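Local coordinates for protein pyridoxal kinase (Entamoeba histolytica, PDB 4S1H) that probably catalyses the ATP-dependent phosphorylation of pyridoxal to pyridoxal 5'-phosphate, as a magnesium-dependent kinase of the ribokinase clan, at residues 92-97 with 134-139; 98-101 with 105-108; 149-154 with 162-167. One frame throughout, in Å; residues are numbered along the deposited sequence.

Contact 1. Residues 92-97 with 134-139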
loop_
_atom_site.group_PDB
_atom_site.type_symbol
_atom_site.label_atom_id
_atom_site.label_comp_id
_atom_site.label_asym_id
_atom_site.label_seq_id
_atom_site.Cartn_x
_atom_site.Cartn_y
_atom_site.Cartn_z
ATOM N N GLU A 92 3.353 19.438 12.121
ATOM C CA GLU A 92 4.235 19.426 10.950
ATOM C C GLU A 92 3.458 19.305 9.637
ATOM O O GLU A 92 3.751 20.021 8.664
ATOM C CB GLU A 92 5.235 18.308 11.052
ATOM C CG GLU A 92 6.233 18.238 9.897
ATOM C CD GLU A 92 6.992 19.526 9.616
ATOM O OE1 GLU A 92 7.058 20.462 10.469
ATOM O OE2 GLU A 92 7.555 19.587 8.498
ATOM N N THR A 93 2.428 18.467 9.634
ATOM C CA THR A 93 1.549 18.354 8.488
ATOM C C THR A 93 0.907 19.700 8.159
ATOM O O THR A 93 0.776 20.046 6.986
ATOM C CB THR A 93 0.491 17.281 8.710
ATOM O OG1 THR A 93 1.134 15.999 8.745
ATOM C CG2 THR A 93 -0.564 17.298 7.612
ATOM N N ILE A 94 0.465 20.450 9.164
ATOM C CA ILE A 94 -0.094 21.787 8.920
ATOM C C ILE A 94 0.900 22.629 8.122
ATOM O O ILE A 94 0.498 23.281 7.178
ATOM C CB ILE A 94 -0.523 22.495 10.223
ATOM C CG1 ILE A 94 -1.803 21.850 10.788
ATOM C CG2 ILE A 94 -0.758 23.989 10.013
ATOM C CD1 ILE A 94 -2.068 22.203 12.231
ATOM N N ASN A 95 2.179 22.603 8.510
ATOM C CA ASN A 95 3.205 23.344 7.774
ATOM C C ASN A 95 3.271 22.904 6.329
ATOM O O ASN A 95 3.368 23.745 5.448
ATOM C CB ASN A 95 4.575 23.183 8.407
ATOM C CG ASN A 95 4.668 23.758 9.799
ATOM O OD1 ASN A 95 4.021 24.738 10.129
ATOM N ND2 ASN A 95 5.522 23.140 10.624
ATOM N N ARG A 96 3.226 21.598 6.104
ATOM C CA ARG A 96 3.341 21.035 4.742
ATOM C C ARG A 96 2.100 21.361 3.926
ATOM O O ARG A 96 2.219 21.758 2.778
ATOM C CB ARG A 96 3.533 19.534 4.797
ATOM C CG ARG A 96 4.792 19.099 5.537
ATOM C CD ARG A 96 6.069 19.610 4.921
ATOM N NE ARG A 96 7.228 19.293 5.775
ATOM C CZ ARG A 96 8.476 19.158 5.353
ATOM N NH1 ARG A 96 8.768 19.304 4.071
ATOM N NH2 ARG A 96 9.446 18.872 6.228
ATOM N N VAL A 97 0.919 21.333 4.567
ATOM C CA VAL A 97 -0.341 21.709 3.906
ATOM C C VAL A 97 -0.351 23.132 3.412
ATOM O O VAL A 97 -0.746 23.405 2.264
ATOM C CB VAL A 97 -1.544 21.532 4.850
ATOM C CG1 VAL A 97 -2.826 22.167 4.276
ATOM C CG2 VAL A 97 -1.764 20.068 5.139
ATOM N N ILE A 134 -8.067 20.900 10.717
ATOM C CA ILE A 134 -9.317 20.925 9.963
ATOM C C ILE A 134 -9.603 22.293 9.341
ATOM O O ILE A 134 -10.316 22.380 8.349
ATOM C CB ILE A 134 -10.549 20.448 10.776
ATOM C CG1 ILE A 134 -10.752 21.270 12.061
ATOM C CG2 ILE A 134 -10.432 18.959 11.093
ATOM C CD1 ILE A 134 -12.098 21.078 12.730
ATOM N N LYS A 135 -9.048 23.352 9.913
ATOM C CA LYS A 135 -9.298 24.702 9.432
ATOM C C LYS A 135 -8.725 24.947 8.048
ATOM O O LYS A 135 -9.126 25.906 7.390
ATOM C CB LYS A 135 -8.769 25.751 10.412
ATOM C CG LYS A 135 -9.455 25.705 11.767
ATOM C CD LYS A 135 -8.960 26.827 12.662
ATOM C CE LYS A 135 -9.590 26.754 14.031
ATOM N NZ LYS A 135 -8.982 27.783 14.915
ATOM N N TYR A 136 -7.797 24.087 7.605
ATOM C CA TYR A 136 -7.233 24.190 6.278
ATOM C C TYR A 136 -7.966 23.348 5.223
ATOM O O TYR A 136 -7.674 23.461 4.050
ATOM C CB TYR A 136 -5.735 23.832 6.327
ATOM C CG TYR A 136 -4.964 24.739 7.279
ATOM C CD1 TYR A 136 -4.456 25.976 6.858
ATOM C CD2 TYR A 136 -4.800 24.392 8.611
ATOM C CE1 TYR A 136 -3.775 26.813 7.736
ATOM C CE2 TYR A 136 -4.128 25.219 9.494
ATOM C CZ TYR A 136 -3.617 26.430 9.062
ATOM O OH TYR A 136 -2.943 27.235 9.962
ATOM N N ALA A 137 -8.928 22.530 5.635
ATOM C CA ALA A 137 -9.594 21.582 4.747
ATOM C C ALA A 137 -10.679 22.185 3.880
ATOM O O ALA A 137 -11.423 23.091 4.298
ATOM C CB ALA A 137 -10.172 20.426 5.561
ATOM N N ASP A 138 -10.800 21.651 2.678
ATOM C CA ASP A 138 -11.910 21.946 1.787
ATOM C C ASP A 138 -13.175 21.154 2.162
ATOM O O ASP A 138 -14.294 21.608 1.939
ATOM C CB ASP A 138 -11.464 21.678 0.369
ATOM C CG ASP A 138 -10.356 22.628 -0.060
ATOM O OD1 ASP A 138 -10.679 23.812 -0.382
ATOM O OD2 ASP A 138 -9.176 22.237 0.024
ATOM N N ILE A 139 -12.977 19.971 2.733
ATOM C CA ILE A 139 -14.028 19.099 3.202
ATOM C C ILE A 139 -13.490 18.261 4.347
ATOM O O ILE A 139 -12.296 17.831 4.333
ATOM C CB ILE A 139 -14.565 18.234 2.060
ATOM C CG1 ILE A 139 -15.711 17.359 2.517
ATOM C CG2 ILE A 139 -13.446 17.375 1.452
ATOM C CD1 ILE A 139 -16.436 16.678 1.385
#
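Val97 and Tyr136 mark the closest approach of the two backbones, with 7.7 Å between their CA atoms. Residues 92-97 are regular helix, with i to i+4 bonds such as that from Val97 N to Thr93 O. The facing residues 134-136 are still coiled like a helix, with one bond from Ala137 N back to Ile134 O; after Ala137 the chain turns at Asp138 and leads into strand 139-140. At that separation the contact rests on side chains, and one large residue spans most of the gap.

Tyr136 is that residue. Its CB points at the helix, and its ring reaches out so that the CE2-CZ side meets Ile94. The CG2 branch of Ile94 lies 3.6 Å from CE2 of Tyr136, and the two side chains meet at about a right angle. Ile94 presents this methyl because CG2 lies opposite the backbone N, while CG1 is turned back beside it (chi1 -73°). One turn of helix on, Val97 covers the root of the tyrosine instead: its CG1 is 3.9 Å from Tyr136 CB. The beta-branched pair suits the place, since each offers a methyl close to a rigid helix backbone, and the tyrosine ring is large enough to bridge to them by carbon contact.

On the side of helix 87-100 turned toward helix 57-69, Glu92 gathers its neighbours. Arg96 NE forms a salt bridge of 2.8 Å with Glu92 OE2, Asn95 ND2 donates to Glu92 OE1 at 3.1 Å, and Arg96 is also paired with Asp65. Helix 87-100 thus turns charged side chains, and their carbon chains, toward helix 57-69 and aliphatic groups toward Tyr136, while Val97 also touches Leu79 of strand 78-81 and the chain after Tyr136 runs beside strand 107-110.

Contact 2. Residues 98-101 with 105-108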
loop_
_atom_site.group_PDB
_atom_site.type_symbol
_atom_site.label_atom_id
_atom_site.label_comp_id
_atom_site.label_asym_id
_atom_site.label_seq_id
_atom_site.Cartn_x
_atom_site.Cartn_y
_atom_site.Cartn_z
ATOM N N LYS A 98 0.050 24.048 4.285
ATOM C CA LYS A 98 0.161 25.441 3.936
ATOM C C LYS A 98 1.075 25.629 2.732
ATOM O O LYS A 98 0.721 26.351 1.814
ATOM C CB LYS A 98 0.656 26.283 5.116
ATOM C CG LYS A 98 -0.425 26.516 6.159
ATOM C CD LYS A 98 -0.077 27.624 7.141
ATOM C CE LYS A 98 0.942 27.161 8.166
ATOM N NZ LYS A 98 1.349 28.287 9.050
ATOM N N ARG A 99 2.238 24.988 2.751
ATOM C CA ARG A 99 3.193 25.111 1.643
ATOM C C ARG A 99 2.590 24.555 0.350
ATOM O O ARG A 99 2.698 25.192 -0.693
ATOM C CB ARG A 99 4.503 24.409 1.987
ATOM C CG ARG A 99 5.584 24.463 0.905
ATOM C CD ARG A 99 6.843 23.736 1.372
ATOM N NE ARG A 99 7.519 24.459 2.462
ATOM C CZ ARG A 99 8.423 23.941 3.306
ATOM N NH1 ARG A 99 8.801 22.665 3.237
ATOM N NH2 ARG A 99 8.956 24.719 4.246
ATOM N N ILE A 100 1.954 23.391 0.430
ATOM C CA ILE A 100 1.399 22.728 -0.748
ATOM C C ILE A 100 0.261 23.574 -1.376
ATOM O O ILE A 100 0.184 23.704 -2.596
ATOM C CB ILE A 100 0.981 21.275 -0.425
ATOM C CG1 ILE A 100 2.230 20.395 -0.252
ATOM C CG2 ILE A 100 0.108 20.699 -1.529
ATOM C CD1 ILE A 100 1.949 19.090 0.464
ATOM N N LYS A 101 -0.559 24.206 -0.540
ATOM C CA LYS A 101 -1.627 25.122 -1.001
ATOM C C LYS A 101 -1.197 26.534 -1.456
ATOM O O LYS A 101 -2.031 27.306 -1.925
ATOM C CB LYS A 101 -2.711 25.247 0.073
ATOM C CG LYS A 101 -3.511 23.985 0.228
ATOM C CD LYS A 101 -4.545 24.129 1.344
ATOM C CE LYS A 101 -5.751 23.250 1.118
ATOM N NZ LYS A 101 -6.752 23.842 0.188
ATOM N N LYS A 105 -3.818 25.330 -6.585
ATOM C CA LYS A 105 -5.075 24.935 -5.977
ATOM C C LYS A 105 -4.985 23.449 -5.611
ATOM O O LYS A 105 -4.714 22.605 -6.469
ATOM C CB LYS A 105 -6.234 25.197 -6.921
ATOM C CG LYS A 105 -7.541 25.349 -6.175
ATOM C CD LYS A 105 -8.701 25.541 -7.103
ATOM C CE LYS A 105 -9.722 26.480 -6.484
ATOM N NZ LYS A 105 -10.869 26.758 -7.389
ATOM N N VAL A 106 -5.136 23.147 -4.329
ATOM C CA VAL A 106 -5.067 21.787 -3.837
ATOM C C VAL A 106 -6.326 21.557 -3.002
ATOM O O VAL A 106 -6.589 22.291 -2.060
ATOM C CB VAL A 106 -3.800 21.542 -2.996
ATOM C CG1 VAL A 106 -3.744 20.119 -2.444
ATOM C CG2 VAL A 106 -2.562 21.833 -3.842
ATOM N N TYR A 107 -7.096 20.554 -3.377
ATOM C CA TYR A 107 -8.287 20.150 -2.652
ATOM C C TYR A 107 -7.878 19.227 -1.484
ATOM O O TYR A 107 -7.363 18.128 -1.685
ATOM C CB TYR A 107 -9.257 19.451 -3.607
ATOM C CG TYR A 107 -10.634 19.120 -3.044
ATOM C CD1 TYR A 107 -11.687 20.042 -3.111
ATOM C CD2 TYR A 107 -10.909 17.865 -2.495
ATOM C CE1 TYR A 107 -12.950 19.722 -2.610
ATOM C CE2 TYR A 107 -12.169 17.542 -1.985
ATOM C CZ TYR A 107 -13.186 18.469 -2.057
ATOM O OH TYR A 107 -14.434 18.145 -1.565
ATOM N N PHE A 108 -8.121 19.671 -0.254
ATOM C CA PHE A 108 -7.721 18.936 0.938
ATOM C C PHE A 108 -8.928 18.347 1.637
ATOM O O PHE A 108 -9.802 19.081 2.124
ATOM C CB PHE A 108 -6.904 19.857 1.832
ATOM C CG PHE A 108 -6.548 19.296 3.194
ATOM C CD1 PHE A 108 -6.414 17.925 3.443
ATOM C CD2 PHE A 108 -6.347 20.183 4.259
ATOM C CE1 PHE A 108 -6.071 17.464 4.707
ATOM C CE2 PHE A 108 -5.961 19.712 5.496
ATOM C CZ PHE A 108 -5.820 18.355 5.723
HETATM O O HOH W 1 -5.782 25.265 -2.338
#
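In the beta-alpha-beta unit of strand 78-81, helix 87-100 and strand 107-110, the loop joining the helix to the second strand brings Lys101, which follows the body of the helix, against Val106. Lys101 NZ donates to Val106 O at 2.7 Å, nearly along the C=O axis (170°). A bend at the end of its chain (chi4 -82°) turns the ammonium to this carbonyl, and CE rests 3.7 Å from CB of Phe108. A long flexible lysine suits the position because its methylenes can lie on apolar groups while its amine reaches a backbone acceptor.

Water 1 links the same residues, accepting from Lys101 NZ at 3.1 Å and from Val106 N at 3.0 Å. With Asp138 OD2, its salt-bridge partner, NZ has three partners, which would hold the ammonium in place; the same carboxylate oxygen accepts from Phe108 N. Beside this polar group is an aliphatic one: Val106 CG2 meets Ile100 CG2 at 3.7 Å and approaches Ile100 O, two branched residues meeting by their methyls between helix 87-100 and the chain entering strand 107-110.

Val106 and Phe108 also pack on Leu79, so the contact lies against the neighbouring parallel strand 78-81 of the mixed sheet.

Contact 3. Residues 149-154 with 162-167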
loop_
_atom_site.group_PDB
_atom_site.type_symbol
_atom_site.label_atom_id
_atom_site.label_comp_id
_atom_site.label_asym_id
_atom_site.label_seq_id
_atom_site.Cartn_x
_atom_site.Cartn_y
_atom_site.Cartn_z
ATOM N N PHE A 149 -16.053 15.647 19.381
ATOM C CA PHE A 149 -14.711 15.953 19.900
ATOM C C PHE A 149 -14.111 17.223 19.303
ATOM O O PHE A 149 -13.361 17.903 19.981
ATOM C CB PHE A 149 -13.719 14.787 19.679
ATOM C CG PHE A 149 -14.029 13.540 20.475
ATOM C CD1 PHE A 149 -14.649 13.615 21.727
ATOM C CD2 PHE A 149 -13.662 12.281 19.994
ATOM C CE1 PHE A 149 -14.932 12.470 22.458
ATOM C CE2 PHE A 149 -13.946 11.132 20.732
ATOM C CZ PHE A 149 -14.580 11.228 21.963
ATOM N N LEU A 150 -14.436 17.531 18.054
ATOM C CA LEU A 150 -13.901 18.712 17.404
ATOM C C LEU A 150 -14.606 19.991 17.812
ATOM O O LEU A 150 -14.074 21.073 17.558
ATOM C CB LEU A 150 -13.984 18.568 15.883
ATOM C CG LEU A 150 -13.112 17.509 15.275
ATOM C CD1 LEU A 150 -13.544 17.263 13.828
ATOM C CD2 LEU A 150 -11.649 17.934 15.378
ATOM N N THR A 151 -15.802 19.896 18.408
ATOM C CA THR A 151 -16.600 21.076 18.756
ATOM C C THR A 151 -16.908 21.228 20.252
ATOM O O THR A 151 -17.266 22.330 20.719
ATOM C CB THR A 151 -17.941 21.074 18.008
ATOM O OG1 THR A 151 -18.687 19.902 18.359
ATOM C CG2 THR A 151 -17.731 21.120 16.540
ATOM N N GLY A 152 -16.803 20.140 21.016
ATOM C CA GLY A 152 -17.230 20.140 22.411
ATOM C C GLY A 152 -18.732 20.067 22.612
ATOM O O GLY A 152 -19.224 20.321 23.719
ATOM N N LEU A 153 -19.481 19.750 21.551
ATOM C CA LEU A 153 -20.940 19.623 21.606
ATOM C C LEU A 153 -21.325 18.149 21.472
ATOM O O LEU A 153 -20.676 17.370 20.779
ATOM C CB LEU A 153 -21.569 20.413 20.457
ATOM C CG LEU A 153 -21.487 21.941 20.491
ATOM C CD1 LEU A 153 -22.414 22.570 19.466
ATOM C CD2 LEU A 153 -21.822 22.481 21.875
ATOM N N GLU A 154 -22.394 17.768 22.160
ATOM C CA GLU A 154 -22.939 16.425 21.983
ATOM C C GLU A 154 -23.466 16.321 20.544
ATOM O O GLU A 154 -24.003 17.288 20.016
ATOM C CB GLU A 154 -24.076 16.163 22.994
ATOM C CG GLU A 154 -23.664 16.049 24.469
ATOM C CD GLU A 154 -24.213 14.804 25.181
ATOM O OE1 GLU A 154 -23.929 13.662 24.754
ATOM O OE2 GLU A 154 -24.920 14.968 26.195
ATOM N N ILE A 162 -26.282 19.453 13.173
ATOM C CA ILE A 162 -26.375 20.740 12.453
ATOM C C ILE A 162 -25.756 21.873 13.317
ATOM O O ILE A 162 -25.013 22.699 12.824
ATOM C CB ILE A 162 -27.828 21.031 12.026
ATOM C CG1 ILE A 162 -28.247 20.119 10.859
ATOM C CG2 ILE A 162 -27.996 22.498 11.675
ATOM C CD1 ILE A 162 -29.756 20.056 10.651
ATOM N N LYS A 163 -26.075 21.892 14.615
ATOM C CA LYS A 163 -25.502 22.885 15.528
ATOM C C LYS A 163 -23.969 22.797 15.620
ATOM O O LYS A 163 -23.280 23.821 15.635
ATOM C CB LYS A 163 -26.111 22.744 16.926
ATOM C CG LYS A 163 -27.592 22.973 17.024
ATOM C CD LYS A 163 -28.031 22.802 18.486
ATOM C CE LYS A 163 -29.523 22.895 18.740
ATOM N NZ LYS A 163 -29.807 22.667 20.190
ATOM N N ALA A 164 -23.434 21.575 15.649
ATOM C CA ALA A 164 -22.003 21.398 15.744
ATOM C C ALA A 164 -21.344 21.809 14.416
ATOM O O ALA A 164 -20.264 22.416 14.417
ATOM C CB ALA A 164 -21.666 19.957 16.113
ATOM N N CYS A 165 -21.988 21.496 13.288
ATOM C CA CYS A 165 -21.426 21.891 11.970
ATOM C C CYS A 165 -21.336 23.407 11.878
ATOM O O CYS A 165 -20.380 23.940 11.324
ATOM C CB CYS A 165 -22.268 21.366 10.810
ATOM S SG CYS A 165 -22.042 19.596 10.506
ATOM N N HIS A 166 -22.333 24.101 12.404
ATOM C CA HIS A 166 -22.285 25.562 12.403
ATOM C C HIS A 166 -20.955 26.096 12.961
ATOM O O HIS A 166 -20.300 26.968 12.346
ATOM C CB HIS A 166 -23.478 26.110 13.164
ATOM C CG HIS A 166 -23.476 27.601 13.292
ATOM N ND1 HIS A 166 -23.781 28.425 12.227
ATOM C CD2 HIS A 166 -23.106 28.410 14.312
ATOM C CE1 HIS A 166 -23.672 29.687 12.608
ATOM N NE2 HIS A 166 -23.265 29.706 13.868
ATOM N N ILE A 167 -20.542 25.539 14.100
ATOM C CA ILE A 167 -19.367 26.014 14.810
ATOM C C ILE A 167 -18.157 25.921 13.862
ATOM O O ILE A 167 -17.364 26.857 13.727
ATOM C CB ILE A 167 -19.079 25.157 16.069
ATOM C CG1 ILE A 167 -20.196 25.307 17.134
ATOM C CG2 ILE A 167 -17.725 25.485 16.664
ATOM C CD1 ILE A 167 -20.350 26.687 17.729
#
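A threonine hydroxyl turned back onto its own chain is the striking feature here: Thr151 OG1 accepts from Leu153 N at 3.3 Å, an ST turn, while the same side chain packs against Ala164. The turn leads the chain out of helix 144-151, so the contact belongs to the link between two successive helices, 144-151 and 158-170, of this ribokinase-clan fold, near the surface. Gly152, between the two bonded residues, has positive phi (76°), a conformation that glycine adopts more easily than residues with a side chain.

Thr151 and Ala164 are where the backbones come closest, with 6.2 Å between CA atoms. Such proximity suits alanine, whose single methyl adds little bulk to the face of its helix. Thr151 holds OG1 between its backbone N and carbonyl carbon (chi1 60°), where the oxygen can serve the turn; it is also hydrogen-bonded to Leu147 O in the preceding turn of helix. Threonine fits because both its branches touch Ala164, OG1 at the methyl and CG2 at the carbonyl oxygen, while the polar bonds of OG1 go to its own side of the contact.

Leu153 adds a second point of packing beyond the turn. Its CD1 comes over the backbone of helix 158-170, 3.9 Å from Ala164 CA, and reaches Ile167 CG1 at 4.2 Å. The leucine branches at CG, and this carries CD1 from the turn to the helix, where Ile167 meets it from the next turn. Ala164 also touches Leu147, so helix 144-151 borders it as well as the turn. The side chain of Thr151 is about 11 Å from that of the ADP-binding Asn143. Thr151 CG2 lies 3.6 Å from Ala164 O, and Thr151 OG1 3.7 Å from Ala164 CB.

Contacts 1 and 2 are buried neighbours, their centres about 8 Å apart, and share helix 87-100; contact 2 is nested within the stretch of chain that contact 1 closes. Their chemistry differs: contact 1 is apolar across its interface, whereas contact 2 combines aliphatic packing with a lysine and a water. Asp138, from the second segment of contact 1, joins them through Lys101 and Phe108. Contact 3 lies at the surface, follows in sequence and joins two other helices; its polar bonds lie within the turn and helix 144-151, and it meets helix 158-170 without them. Ile134 CD1 and Leu150 CD2, 4.1 Å apart, connect it to contact 1; contacts 2 and 3 do not touch.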